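Local coordinates for protein phospho-furanose lactonase (Mycoplasma synoviae, PDB 3OVG) that hydrolyses phosphorylated furanose lactones such as D-xylono-1,4-lactone 5-phosphate, using two zinc ions per subunit, at residues V17-T23 / L320-K325; H26-I30 / Q281-G285; C126-E131 / T177-C183. All blocks are in the same frame, centred on the assembly; numbering follows the deposited sequence.

Contact 1 (V17-T23 / L320-K325); sequences VEKLGIT and LVNNPK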
ATOM      1  N   VAL A  17      20.023  18.171  42.198  1.00 23.38           N
ATOM      2  CA  VAL A  17      20.109  18.568  40.799  1.00 22.27           C
ATOM      3  C   VAL A  17      21.555  18.815  40.322  1.00 22.01           C
ATOM      4  O   VAL A  17      21.839  18.725  39.139  1.00 21.56           O
ATOM      5  CB  VAL A  17      19.208  19.782  40.486  1.00 22.53           C
ATOM      6  CG1 VAL A  17      17.737  19.392  40.604  1.00 20.15           C
ATOM      7  CG2 VAL A  17      19.578  20.977  41.388  1.00 23.29           C
ATOM      8  N   GLU A  18      22.470  19.116  41.237  1.00 25.36           N
ATOM      9  CA  GLU A  18      23.857  19.398  40.859  1.00 23.51           C
ATOM     10  C   GLU A  18      24.499  18.142  40.324  1.00 22.52           C
ATOM     11  O   GLU A  18      25.551  18.207  39.735  1.00 22.72           O
ATOM     12  CB  GLU A  18      24.652  19.916  42.060  1.00 26.25           C
ATOM     13  CG  GLU A  18      24.110  21.248  42.635  1.00 31.09           C
ATOM     14  CD  GLU A  18      22.828  21.112  43.499  1.00 30.77           C
ATOM     15  OE1 GLU A  18      22.406  19.986  43.893  1.00 25.01           O
ATOM     16  OE2 GLU A  18      22.235  22.173  43.781  1.00 36.29           O
ATOM     17  N   LYS A  19      23.834  16.999  40.501  1.00 21.68           N
ATOM     18  CA  LYS A  19      24.394  15.711  40.104  1.00 20.13           C
ATOM     19  C   LYS A  19      23.879  15.295  38.703  1.00 20.79           C
ATOM     20  O   LYS A  19      24.315  14.298  38.142  1.00 20.57           O
ATOM     21  CB  LYS A  19      24.005  14.661  41.143  1.00 24.09           C
ATOM     22  CG  LYS A  19      25.084  13.688  41.515  1.00 34.38           C
ATOM     23  CD  LYS A  19      25.760  14.038  42.848  1.00 37.90           C
ATOM     24  CE  LYS A  19      24.983  13.405  44.019  1.00 40.79           C
ATOM     25  NZ  LYS A  19      25.832  13.033  45.210  1.00 44.36           N
ATOM     26  N   LEU A  20      22.944  16.060  38.160  1.00 18.18           N
ATOM     27  CA  LEU A  20      22.450  15.822  36.802  1.00 19.27           C
ATOM     28  C   LEU A  20      23.566  15.943  35.756  1.00 19.24           C
ATOM     29  O   LEU A  20      23.610  15.142  34.832  1.00 17.60           O
ATOM     30  CB  LEU A  20      21.274  16.766  36.461  1.00 18.16           C
ATOM     31  CG  LEU A  20      19.882  16.428  37.053  1.00 17.06           C
ATOM     32  CD1 LEU A  20      18.856  17.584  37.012  1.00 15.39           C
ATOM     33  CD2 LEU A  20      19.264  15.190  36.394  1.00 18.53           C
ATOM     34  N   GLY A  21      24.447  16.943  35.901  1.00 18.15           N
ATOM     35  CA  GLY A  21      25.512  17.185  34.935  1.00 17.70           C
ATOM     36  C   GLY A  21      24.969  17.458  33.538  1.00 19.23           C
ATOM     37  O   GLY A  21      23.843  17.969  33.389  1.00 15.26           O
ATOM     38  N   ILE A  22      25.755  17.109  32.517  1.00 16.52           N
ATOM     39  CA  ILE A  22      25.306  17.252  31.147  1.00 17.10           C
ATOM     40  C   ILE A  22      24.153  16.265  30.873  1.00 20.00           C
ATOM     41  O   ILE A  22      24.264  15.053  31.104  1.00 18.09           O
ATOM     42  CB  ILE A  22      26.439  17.041  30.151  1.00 18.87           C
ATOM     43  CG1 ILE A  22      27.514  18.141  30.340  1.00 19.17           C
ATOM     44  CG2 ILE A  22      25.871  16.997  28.748  1.00 17.92           C
ATOM     45  CD1 ILE A  22      28.662  18.134  29.272  1.00 17.44           C
ATOM     46  N   THR A  23      23.032  16.811  30.410  1.00 18.74           N
ATOM     47  CA  THR A  23      21.807  16.041  30.276  1.00 19.80           C
ATOM     48  C   THR A  23      21.234  16.100  28.870  1.00 17.90           C
ATOM     49  O   THR A  23      21.014  17.169  28.294  1.00 16.49           O
ATOM     50  CB  THR A  23      20.706  16.532  31.266  1.00 19.33           C
ATOM     51  OG1 THR A  23      21.226  16.532  32.604  1.00 17.85           O
ATOM     52  CG2 THR A  23      19.453  15.641  31.186  1.00 16.42           C
ATOM     53  N   LEU A 320      23.276  22.516  28.188  1.00 17.64           N
ATOM     54  CA  LEU A 320      23.529  21.133  28.569  1.00 16.68           C
ATOM     55  C   LEU A 320      23.385  20.891  30.078  1.00 18.64           C
ATOM     56  O   LEU A 320      23.063  19.775  30.483  1.00 16.50           O
ATOM     57  CB  LEU A 320      24.939  20.683  28.117  1.00 15.60           C
ATOM     58  CG  LEU A 320      25.258  20.707  26.611  1.00 17.03           C
ATOM     59  CD1 LEU A 320      26.720  20.453  26.381  1.00 20.58           C
ATOM     60  CD2 LEU A 320      24.417  19.657  25.875  1.00 16.67           C
ATOM     61  N   VAL A 321      23.675  21.906  30.899  1.00 18.91           N
ATOM     62  CA  VAL A 321      23.818  21.704  32.356  1.00 18.63           C
ATOM     63  C   VAL A 321      22.872  22.530  33.203  1.00 17.22           C
ATOM     64  O   VAL A 321      22.099  21.980  33.979  1.00 17.53           O
ATOM     65  CB  VAL A 321      25.260  21.986  32.818  1.00 20.07           C
ATOM     66  CG1 VAL A 321      25.425  21.677  34.300  1.00 17.79           C
ATOM     67  CG2 VAL A 321      26.207  21.162  32.008  1.00 17.71           C
ATOM     68  N   ASN A 322      22.946  23.850  33.054  1.00 18.18           N
ATOM     69  CA  ASN A 322      22.122  24.773  33.838  1.00 18.43           C
ATOM     70  C   ASN A 322      20.605  24.737  33.562  1.00 18.48           C
ATOM     71  O   ASN A 322      19.788  24.738  34.497  1.00 20.58           O
ATOM     72  CB  ASN A 322      22.654  26.220  33.753  1.00 19.17           C
ATOM     73  CG  ASN A 322      23.967  26.411  34.523  1.00 19.76           C
ATOM     74  OD1 ASN A 322      24.210  25.751  35.532  1.00 20.85           O
ATOM     75  ND2 ASN A 322      24.822  27.307  34.034  1.00 19.99           N
ATOM     76  N   ASN A 323      20.226  24.694  32.294  1.00 17.80           N
ATOM     77  CA  ASN A 323      18.808  24.670  31.948  1.00 16.05           C
ATOM     78  C   ASN A 323      18.158  23.360  32.415  1.00 19.43           C
ATOM     79  O   ASN A 323      17.093  23.375  33.033  1.00 20.10           O
ATOM     80  CB  ASN A 323      18.614  24.925  30.457  1.00 16.30           C
ATOM     81  CG  ASN A 323      19.195  26.287  30.013  1.00 17.89           C
ATOM     82  OD1 ASN A 323      19.302  26.576  28.802  1.00 18.62           O
ATOM     83  ND2 ASN A 323      19.583  27.106  30.978  1.00 15.01           N
ATOM     84  N   PRO A 324      18.817  22.220  32.166  1.00 17.93           N
ATOM     85  CA  PRO A 324      18.183  20.989  32.673  1.00 18.67           C
ATOM     86  C   PRO A 324      18.125  20.907  34.206  1.00 19.47           C
ATOM     87  O   PRO A 324      17.185  20.307  34.767  1.00 18.59           O
ATOM     88  CB  PRO A 324      19.055  19.869  32.092  1.00 16.77           C
ATOM     89  CG  PRO A 324      19.780  20.493  30.931  1.00 17.36           C
ATOM     90  CD  PRO A 324      19.992  21.947  31.323  1.00 15.86           C
ATOM     91  N   LYS A 325      19.118  21.504  34.871  1.00 18.95           N
ATOM     92  CA  LYS A 325      19.153  21.557  36.320  1.00 19.87           C
ATOM     93  C   LYS A 325      17.919  22.299  36.836  1.00 18.14           C
ATOM     94  O   LYS A 325      17.303  21.919  37.853  1.00 17.99           O
ATOM     95  CB  LYS A 325      20.454  22.232  36.792  1.00 22.09           C
ATOM     96  CG  LYS A 325      20.571  22.423  38.279  1.00 20.95           C
ATOM     97  CD  LYS A 325      22.057  22.357  38.728  1.00 26.50           C
ATOM     98  CE  LYS A 325      22.783  23.671  38.581  1.00 32.08           C
ATOM     99  NZ  LYS A 325      22.785  24.438  39.884  1.00 37.41           N
TER
HETATM  100  O   HOH W   1      22.414  19.609  34.867  1.00 16.10           O
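Ile22 lies against Leu320 and Val321 of helix 313-327 and spreads its branches across the two. CB divides the chain: Ile22 CG2, anti to the backbone N, runs beside Leu320 and sits 3.9 Å from Leu320 CB. Ile22 CG1 takes the other course (chi1 -64°) and comes 3.7 Å from Val321 CG2. At the tip, CD1 of Ile22 reaches CD1 of Leu320 at 4.2 Å, the two side chains lying alongside and pointing the same way. A branched aliphatic residue suits this spot because it can fill the angle between two neighbours. In this TIM barrel, strand 22-25 is the first barrel strand and helix 313-327 comes later than the last, 269-271; the contact lies where the barrel closes. One backbone hydrogen bond joins them, Thr23 N to Leu320 O at 3.0 Å, while the Thr23 and Pro324 side chains pass in opposite directions, CB beside CB. The Leu320 carbonyl also receives a CA-H contact from Ile22. A water donates to both Gly21 O and Val321 O. At the outer end, the aliphatic part of Lys325 crosses Val17, its CG 3.6 Å from Val17 CG2, and leaves NZ near Glu18 OE2 at 4.5 Å, beyond a salt bridge.

Contact 2 (H26-I30 / Q281-G285); sequences HDHFI and QRNYG. With ZN (zinc ion), chain G.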
ATOM      1  N   HIS A  26      15.888  14.272  25.951  1.00 17.20           N
ATOM      2  CA  HIS A  26      14.875  13.488  25.262  1.00 17.28           C
ATOM      3  C   HIS A  26      15.536  12.433  24.392  1.00 18.30           C
ATOM      4  O   HIS A  26      16.114  12.743  23.366  1.00 16.02           O
ATOM      5  CB  HIS A  26      13.961  14.413  24.445  1.00 18.65           C
ATOM      6  CG  HIS A  26      12.861  13.711  23.715  1.00 20.08           C
ATOM      7  ND1 HIS A  26      11.634  14.302  23.471  1.00 20.63           N
ATOM      8  CD2 HIS A  26      12.802  12.472  23.166  1.00 19.51           C
ATOM      9  CE1 HIS A  26      10.879  13.463  22.784  1.00 23.20           C
ATOM     10  NE2 HIS A  26      11.564  12.347  22.585  1.00 19.84           N
ATOM     11  N   ASP A  27      15.457  11.177  24.826  1.00 18.28           N
ATOM     12  CA  ASP A  27      16.122  10.118  24.098  1.00 18.17           C
ATOM     13  C   ASP A  27      15.539   8.758  24.433  1.00 17.14           C
ATOM     14  O   ASP A  27      14.542   8.675  25.173  1.00 17.60           O
ATOM     15  CB  ASP A  27      17.630  10.168  24.368  1.00 18.42           C
ATOM     16  CG  ASP A  27      18.435   9.982  23.099  1.00 18.46           C
ATOM     17  OD1 ASP A  27      18.051   9.100  22.301  1.00 17.48           O
ATOM     18  OD2 ASP A  27      19.425  10.717  22.885  1.00 19.49           O
ATOM     19  N   HIS A  28      16.151   7.698  23.915  1.00 16.48           N
ATOM     20  CA  HIS A  28      15.549   6.388  24.025  1.00 17.06           C
ATOM     21  C   HIS A  28      16.626   5.354  24.058  1.00 18.00           C
ATOM     22  O   HIS A  28      17.708   5.598  23.576  1.00 17.08           O
ATOM     23  CB  HIS A  28      14.634   6.098  22.828  1.00 15.86           C
ATOM     24  CG  HIS A  28      13.546   7.095  22.673  1.00 16.31           C
ATOM     25  ND1 HIS A  28      12.353   6.993  23.345  1.00 17.59           N
ATOM     26  CD2 HIS A  28      13.494   8.258  21.982  1.00 18.50           C
ATOM     27  CE1 HIS A  28      11.601   8.039  23.066  1.00 18.57           C
ATOM     28  NE2 HIS A  28      12.278   8.826  22.248  1.00 18.71           N
ATOM     29  N   PHE A  29      16.301   4.183  24.594  1.00 16.38           N
ATOM     30  CA  PHE A  29      17.173   3.033  24.453  1.00 17.92           C
ATOM     31  C   PHE A  29      16.349   1.804  24.130  1.00 17.32           C
ATOM     32  O   PHE A  29      16.611   1.108  23.143  1.00 15.86           O
ATOM     33  CB  PHE A  29      17.987   2.816  25.727  1.00 16.55           C
ATOM     34  CG  PHE A  29      19.102   3.803  25.898  1.00 17.36           C
ATOM     35  CD1 PHE A  29      20.152   3.848  24.988  1.00 17.75           C
ATOM     36  CD2 PHE A  29      19.114   4.670  26.971  1.00 16.22           C
ATOM     37  CE1 PHE A  29      21.216   4.786  25.147  1.00 18.45           C
ATOM     38  CE2 PHE A  29      20.160   5.595  27.136  1.00 18.43           C
ATOM     39  CZ  PHE A  29      21.219   5.639  26.228  1.00 15.85           C
ATOM     40  N   ILE A  30      15.361   1.538  24.984  1.00 15.60           N
ATOM     41  CA  ILE A  30      14.451   0.427  24.787  1.00 16.54           C
ATOM     42  C   ILE A  30      13.070   0.928  24.350  1.00 18.96           C
ATOM     43  O   ILE A  30      12.467   1.776  25.017  1.00 18.13           O
ATOM     44  CB  ILE A  30      14.302  -0.376  26.090  1.00 17.84           C
ATOM     45  CG1 ILE A  30      15.697  -0.809  26.597  1.00 16.60           C
ATOM     46  CG2 ILE A  30      13.343  -1.573  25.874  1.00 17.53           C
ATOM     47  CD1 ILE A  30      16.383  -1.842  25.720  1.00 16.21           C
ATOM     48  N   GLN A 281      21.461   5.177  16.667  1.00 16.30           N
ATOM     49  CA  GLN A 281      22.533   4.983  17.637  1.00 17.02           C
ATOM     50  C   GLN A 281      23.641   4.170  16.995  1.00 17.35           C
ATOM     51  O   GLN A 281      23.363   3.339  16.141  1.00 16.48           O
ATOM     52  CB  GLN A 281      22.019   4.308  18.911  1.00 17.59           C
ATOM     53  CG  GLN A 281      21.067   5.199  19.666  1.00 16.88           C
ATOM     54  CD  GLN A 281      20.644   4.614  20.984  1.00 19.07           C
ATOM     55  OE1 GLN A 281      21.363   3.799  21.575  1.00 17.05           O
ATOM     56  NE2 GLN A 281      19.472   5.035  21.469  1.00 17.29           N
ATOM     57  N   ARG A 282      24.890   4.461  17.371  1.00 16.37           N
ATOM     58  CA  ARG A 282      26.054   3.818  16.779  1.00 17.97           C
ATOM     59  C   ARG A 282      26.061   2.314  17.063  1.00 18.08           C
ATOM     60  O   ARG A 282      26.167   1.505  16.154  1.00 17.16           O
ATOM     61  CB  ARG A 282      27.338   4.426  17.323  1.00 20.36           C
ATOM     62  CG  ARG A 282      28.568   4.041  16.500  1.00 20.33           C
ATOM     63  CD  ARG A 282      29.854   4.691  17.045  1.00 21.03           C
ATOM     64  NE  ARG A 282      30.441   3.907  18.145  1.00 21.84           N
ATOM     65  CZ  ARG A 282      31.182   2.820  17.967  1.00 22.00           C
ATOM     66  NH1 ARG A 282      31.678   2.159  19.006  1.00 24.40           N
ATOM     67  NH2 ARG A 282      31.431   2.397  16.739  1.00 26.09           N
ATOM     68  N   ASN A 283      25.932   1.956  18.335  1.00 17.32           N
ATOM     69  CA  ASN A 283      26.021   0.552  18.726  1.00 19.77           C
ATOM     70  C   ASN A 283      24.841  -0.279  18.234  1.00 16.38           C
ATOM     71  O   ASN A 283      25.015  -1.352  17.710  1.00 16.99           O
ATOM     72  CB  ASN A 283      26.300   0.428  20.235  1.00 20.24           C
ATOM     73  CG  ASN A 283      27.748   0.738  20.570  1.00 21.19           C
ATOM     74  OD1 ASN A 283      28.640  -0.101  20.351  1.00 23.74           O
ATOM     75  ND2 ASN A 283      28.002   1.948  21.076  1.00 19.31           N
ATOM     76  N   TYR A 284      23.634   0.250  18.350  1.00 19.69           N
ATOM     77  CA  TYR A 284      22.493  -0.339  17.632  1.00 18.56           C
ATOM     78  C   TYR A 284      22.742  -0.492  16.118  1.00 18.05           C
ATOM     79  O   TYR A 284      22.407  -1.536  15.511  1.00 16.31           O
ATOM     80  CB  TYR A 284      21.230   0.488  17.891  1.00 17.31           C
ATOM     81  CG  TYR A 284      20.351   0.023  19.045  1.00 14.75           C
ATOM     82  CD1 TYR A 284      19.752  -1.234  19.023  1.00 17.05           C
ATOM     83  CD2 TYR A 284      20.087   0.860  20.129  1.00 15.98           C
ATOM     84  CE1 TYR A 284      18.913  -1.664  20.052  1.00 17.58           C
ATOM     85  CE2 TYR A 284      19.263   0.449  21.180  1.00 17.22           C
ATOM     86  CZ  TYR A 284      18.663  -0.819  21.124  1.00 19.89           C
ATOM     87  OH  TYR A 284      17.824  -1.237  22.132  1.00 18.47           O
ATOM     88  N   GLY A 285      23.297   0.539  15.479  1.00 17.66           N
ATOM     89  CA  GLY A 285      23.663   0.413  14.065  1.00 16.62           C
ATOM     90  C   GLY A 285      24.537  -0.829  13.801  1.00 17.80           C
ATOM     91  O   GLY A 285      24.310  -1.606  12.867  1.00 18.24           O
TER
HETATM   92 ZN    ZN G 362      11.226  10.506  21.100  1.00 34.02          ZN
HETATM   93  O   HOH W   2      10.476  11.535  19.121  1.00 25.33           O
HETATM   94  O   HOH W   3      10.687   8.652  19.503  1.00 24.73           O
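Two side chains at the start of helix 282-287, Gln281 from its N-cap position and Tyr284 a turn on, seize successive carbonyls of the strand exit at 26-30. Tyr284 OH donates to Phe29 O at 2.8 Å, coming in tilted 32° from the carbonyl plane; Gln281 NE2 reaches His28 O, also at 2.8 Å, but the bond is bent and weak. Gln281 suits its place by having a second use for the amide: OE1 lies at the edge of the Phe29 ring near its plane, 3.6 Å from CD1, where the C-H rim is weakly positive; the amide and ring planes stand 89° apart. Ile30 adds its CD1 beside the tyrosine hydroxyl.

On the same segment, His28 NE2 binds zinc at 2.3 Å and His26 NE2 binds the same ion at 2.4 Å; two waters, Asp274 and the carbamate of carboxylated Lys155 also serve this metal.

Farther out, several of these groups are held in turn. Tyr284 OH also receives the backbone N of Asn47, and the phenyl of Phe29 is packed against Ile66 and Ile84. His28 ND1 bonds Asp70, and His26 ND1 bonds Ser215. Asp27 OD1 accepts from His28 N at 2.9 Å on its anti lone pair and also takes the N of Ala275, tying the chain to the loop after the last barrel strand, 269-271. Arg282, clear of the contact, pairs with Glu57 and with Glu351 of the second subunit. His-X-His at the end of the first barrel strand is the signature of the amidohydrolase superfamily, seen here in a binuclear phosphotriesterase-type zinc site.

Contact 3 (C126-E131 / T177-C183); sequences CVAEIE and TSILTGC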
ATOM      1  N   CYS A 126      -1.167   8.468  37.040  1.00 16.37           N
ATOM      2  CA  CYS A 126       0.121   9.077  36.678  1.00 17.84           C
ATOM      3  C   CYS A 126       0.844   9.522  37.925  1.00 16.09           C
ATOM      4  O   CYS A 126       2.049   9.279  38.064  1.00 17.10           O
ATOM      5  CB  CYS A 126      -0.013  10.224  35.658  1.00 16.92           C
ATOM      6  SG  CYS A 126      -0.667   9.657  34.084  1.00 17.09           S
ATOM      7  N   VAL A 127       0.123  10.159  38.842  1.00 16.59           N
ATOM      8  CA  VAL A 127       0.702  10.448  40.162  1.00 19.07           C
ATOM      9  C   VAL A 127       1.332   9.215  40.837  1.00 16.47           C
ATOM     10  O   VAL A 127       2.435   9.305  41.368  1.00 19.58           O
ATOM     11  CB  VAL A 127      -0.303  11.068  41.146  1.00 16.68           C
ATOM     12  CG1 VAL A 127       0.401  11.369  42.474  1.00 19.43           C
ATOM     13  CG2 VAL A 127      -0.876  12.362  40.584  1.00 17.12           C
ATOM     14  N   ALA A 128       0.640   8.077  40.803  1.00 16.87           N
ATOM     15  CA  ALA A 128       1.164   6.838  41.383  1.00 16.05           C
ATOM     16  C   ALA A 128       2.521   6.499  40.778  1.00 17.38           C
ATOM     17  O   ALA A 128       3.416   6.010  41.466  1.00 18.72           O
ATOM     18  CB  ALA A 128       0.170   5.666  41.157  1.00 16.78           C
ATOM     19  N   GLU A 129       2.690   6.741  39.480  1.00 16.01           N
ATOM     20  CA  GLU A 129       3.969   6.399  38.857  1.00 16.65           C
ATOM     21  C   GLU A 129       5.094   7.317  39.335  1.00 15.53           C
ATOM     22  O   GLU A 129       6.224   6.876  39.487  1.00 15.80           O
ATOM     23  CB  GLU A 129       3.882   6.416  37.332  1.00 15.75           C
ATOM     24  CG  GLU A 129       2.998   5.308  36.768  1.00 16.20           C
ATOM     25  CD  GLU A 129       3.538   4.730  35.461  1.00 16.67           C
ATOM     26  OE1 GLU A 129       3.735   5.487  34.457  1.00 15.68           O
ATOM     27  OE2 GLU A 129       3.763   3.509  35.458  1.00 16.33           O
ATOM     28  N   ILE A 130       4.780   8.590  39.536  1.00 17.20           N
ATOM     29  CA  ILE A 130       5.738   9.573  40.061  1.00 17.84           C
ATOM     30  C   ILE A 130       6.061   9.309  41.566  1.00 17.88           C
ATOM     31  O   ILE A 130       7.209   9.406  41.993  1.00 18.94           O
ATOM     32  CB  ILE A 130       5.177  11.013  39.892  1.00 17.52           C
ATOM     33  CG1 ILE A 130       4.954  11.376  38.412  1.00 17.84           C
ATOM     34  CG2 ILE A 130       6.099  12.033  40.513  1.00 19.33           C
ATOM     35  CD1 ILE A 130       6.266  11.592  37.607  1.00 15.76           C
ATOM     36  N   GLU A 131       5.044   8.948  42.356  1.00 18.31           N
ATOM     37  CA  GLU A 131       5.180   8.898  43.815  1.00 18.99           C
ATOM     38  C   GLU A 131       5.235   7.503  44.456  1.00 20.26           C
ATOM     39  O   GLU A 131       5.757   7.359  45.558  1.00 21.36           O
ATOM     40  CB  GLU A 131       4.111   9.788  44.513  1.00 21.57           C
ATOM     41  CG  GLU A 131       4.228  11.269  44.095  1.00 23.11           C
ATOM     42  CD  GLU A 131       3.367  12.223  44.909  1.00 25.18           C
ATOM     43  OE1 GLU A 131       2.251  11.832  45.371  1.00 22.82           O
ATOM     44  OE2 GLU A 131       3.811  13.388  45.035  1.00 21.94           O
ATOM     45  N   THR A 177      -0.845  16.458  37.273  1.00 18.08           N
ATOM     46  CA  THR A 177       0.179  15.600  37.880  1.00 16.84           C
ATOM     47  C   THR A 177       1.383  16.438  38.267  1.00 17.77           C
ATOM     48  O   THR A 177       1.990  16.244  39.335  1.00 18.73           O
ATOM     49  CB  THR A 177       0.604  14.505  36.883  1.00 15.58           C
ATOM     50  OG1 THR A 177      -0.555  13.756  36.519  1.00 16.55           O
ATOM     51  CG2 THR A 177       1.630  13.525  37.491  1.00 15.08           C
ATOM     52  N   SER A 178       1.740  17.381  37.406  1.00 18.40           N
ATOM     53  CA  SER A 178       2.913  18.213  37.669  1.00 16.75           C
ATOM     54  C   SER A 178       2.617  19.131  38.884  1.00 18.50           C
ATOM     55  O   SER A 178       3.399  19.251  39.822  1.00 17.05           O
ATOM     56  CB  SER A 178       3.271  19.045  36.428  1.00 15.46           C
ATOM     57  OG  SER A 178       4.303  19.974  36.728  1.00 17.83           O
ATOM     58  N   ILE A 179       1.459  19.751  38.876  1.00 19.75           N
ATOM     59  CA  ILE A 179       1.060  20.589  40.000  1.00 18.98           C
ATOM     60  C   ILE A 179       1.029  19.796  41.298  1.00 19.02           C
ATOM     61  O   ILE A 179       1.545  20.245  42.321  1.00 19.63           O
ATOM     62  CB  ILE A 179      -0.307  21.196  39.724  1.00 19.71           C
ATOM     63  CG1 ILE A 179      -0.153  22.320  38.686  1.00 17.77           C
ATOM     64  CG2 ILE A 179      -0.991  21.668  41.044  1.00 21.23           C
ATOM     65  CD1 ILE A 179      -1.453  22.613  37.977  1.00 21.86           C
ATOM     66  N   LEU A 180       0.440  18.605  41.254  1.00 17.96           N
ATOM     67  CA  LEU A 180       0.276  17.808  42.459  1.00 19.75           C
ATOM     68  C   LEU A 180       1.590  17.228  43.001  1.00 22.03           C
ATOM     69  O   LEU A 180       1.743  17.114  44.225  1.00 19.49           O
ATOM     70  CB  LEU A 180      -0.731  16.674  42.228  1.00 20.51           C
ATOM     71  CG  LEU A 180      -2.192  17.065  41.985  1.00 20.31           C
ATOM     72  CD1 LEU A 180      -2.959  15.809  41.512  1.00 19.01           C
ATOM     73  CD2 LEU A 180      -2.856  17.704  43.244  1.00 21.33           C
ATOM     74  N   THR A 181       2.518  16.845  42.106  1.00 18.33           N
ATOM     75  CA  THR A 181       3.739  16.117  42.516  1.00 17.44           C
ATOM     76  C   THR A 181       4.988  16.995  42.456  1.00 19.33           C
ATOM     77  O   THR A 181       6.014  16.663  43.046  1.00 17.37           O
ATOM     78  CB  THR A 181       4.059  14.876  41.615  1.00 18.82           C
ATOM     79  OG1 THR A 181       4.306  15.305  40.266  1.00 17.52           O
ATOM     80  CG2 THR A 181       2.948  13.852  41.641  1.00 15.66           C
ATOM     81  N   GLY A 182       4.882  18.105  41.733  1.00 18.70           N
ATOM     82  CA  GLY A 182       6.019  18.973  41.468  1.00 19.53           C
ATOM     83  C   GLY A 182       6.844  18.541  40.263  1.00 18.71           C
ATOM     84  O   GLY A 182       7.859  19.179  39.965  1.00 18.73           O
ATOM     85  N   CYS A 183       6.432  17.466  39.565  1.00 18.03           N
ATOM     86  CA  CYS A 183       7.295  16.915  38.497  1.00 16.57           C
ATOM     87  C   CYS A 183       7.392  17.774  37.212  1.00 16.24           C
ATOM     88  O   CYS A 183       6.473  18.530  36.879  1.00 18.99           O
ATOM     89  CB  CYS A 183       6.874  15.490  38.135  1.00 17.24           C
ATOM     90  SG  CYS A 183       5.349  15.370  37.159  1.00 16.48           S
TER
HETATM   91  O   HOH W   4       6.459  14.182  44.121  1.00 24.04           O
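Ile130 and Thr181 make the close-fitting centre of this contact, their side chains crossing at about a right angle with Ile130 CG2 3.7 Å from Thr181 CB. Isoleucine suits the place because its two branches part: CG2 goes to Thr181, while CG1 leads to Thr177 CG2 and on to Ile130 CD1, which lies 3.9 Å from Cys183 SG. Val127 CG1 packs just as closely, 3.7 Å from Thr181 CG2. At the N-terminal end of the contact Cys126, small enough to fit there, sets its CB 3.7 Å from Thr177 OG1, a hydroxyl already bonded to Val173 O of its own helix.

The threonines pack through their methyls and spend their hydroxyls on the backbone. Thr181 OG1, set between the backbone N and the carbonyl carbon (chi1 62°), donates to Thr177 O at 2.7 Å; that carbonyl also accepts Thr181 N from the opposite face of its plane. The same OG1 receives Cys183 N in an ST turn, which closes the helix where Gly182 takes positive phi, a conformation that suits glycine. Ser178 OG adds a bond to Cys183 O.

Helices 119-131 and 165-181 follow the third and fourth barrel strands, 94-97 and 157-160, and are neighbours in the outer layer of the TIM barrel; their local axes come within 10.0 Å at a crossing angle of -43°.

Toward the more open side, the other branch of Val127 fits more loosely, its CG2 meeting Leu180 CD1 at 4.1 Å. The Glu131 end is more polar and watered, though not slack: extended beyond CG, Glu131 brings OE2 to 3.5 Å from Thr181 CG2, and OE2 has a salt bridge with Lys333 and accepts from a water that also donates to Thr181 O.

All three contacts belong to one TIM barrel, yet each joins different elements. Contact 1 sets helix 313-327 against the start of the first strand, partly buried and mainly apolar with a single direct backbone hydrogen bond. Contact 2 takes up the chain just past that strand, at the metal end, and is wholly buried; its chemistry turns polar, with side chains gripping carbonyls of the segment that carries two zinc-binding histidines. Contact 3, also buried, lies about 27 Å from contact 2, centre to centre, on the opposite side of the chain's centre. It joins two outer helices without a direct hydrogen bond between its segments, relying on aliphatic groups and threonine methyls away from the active site.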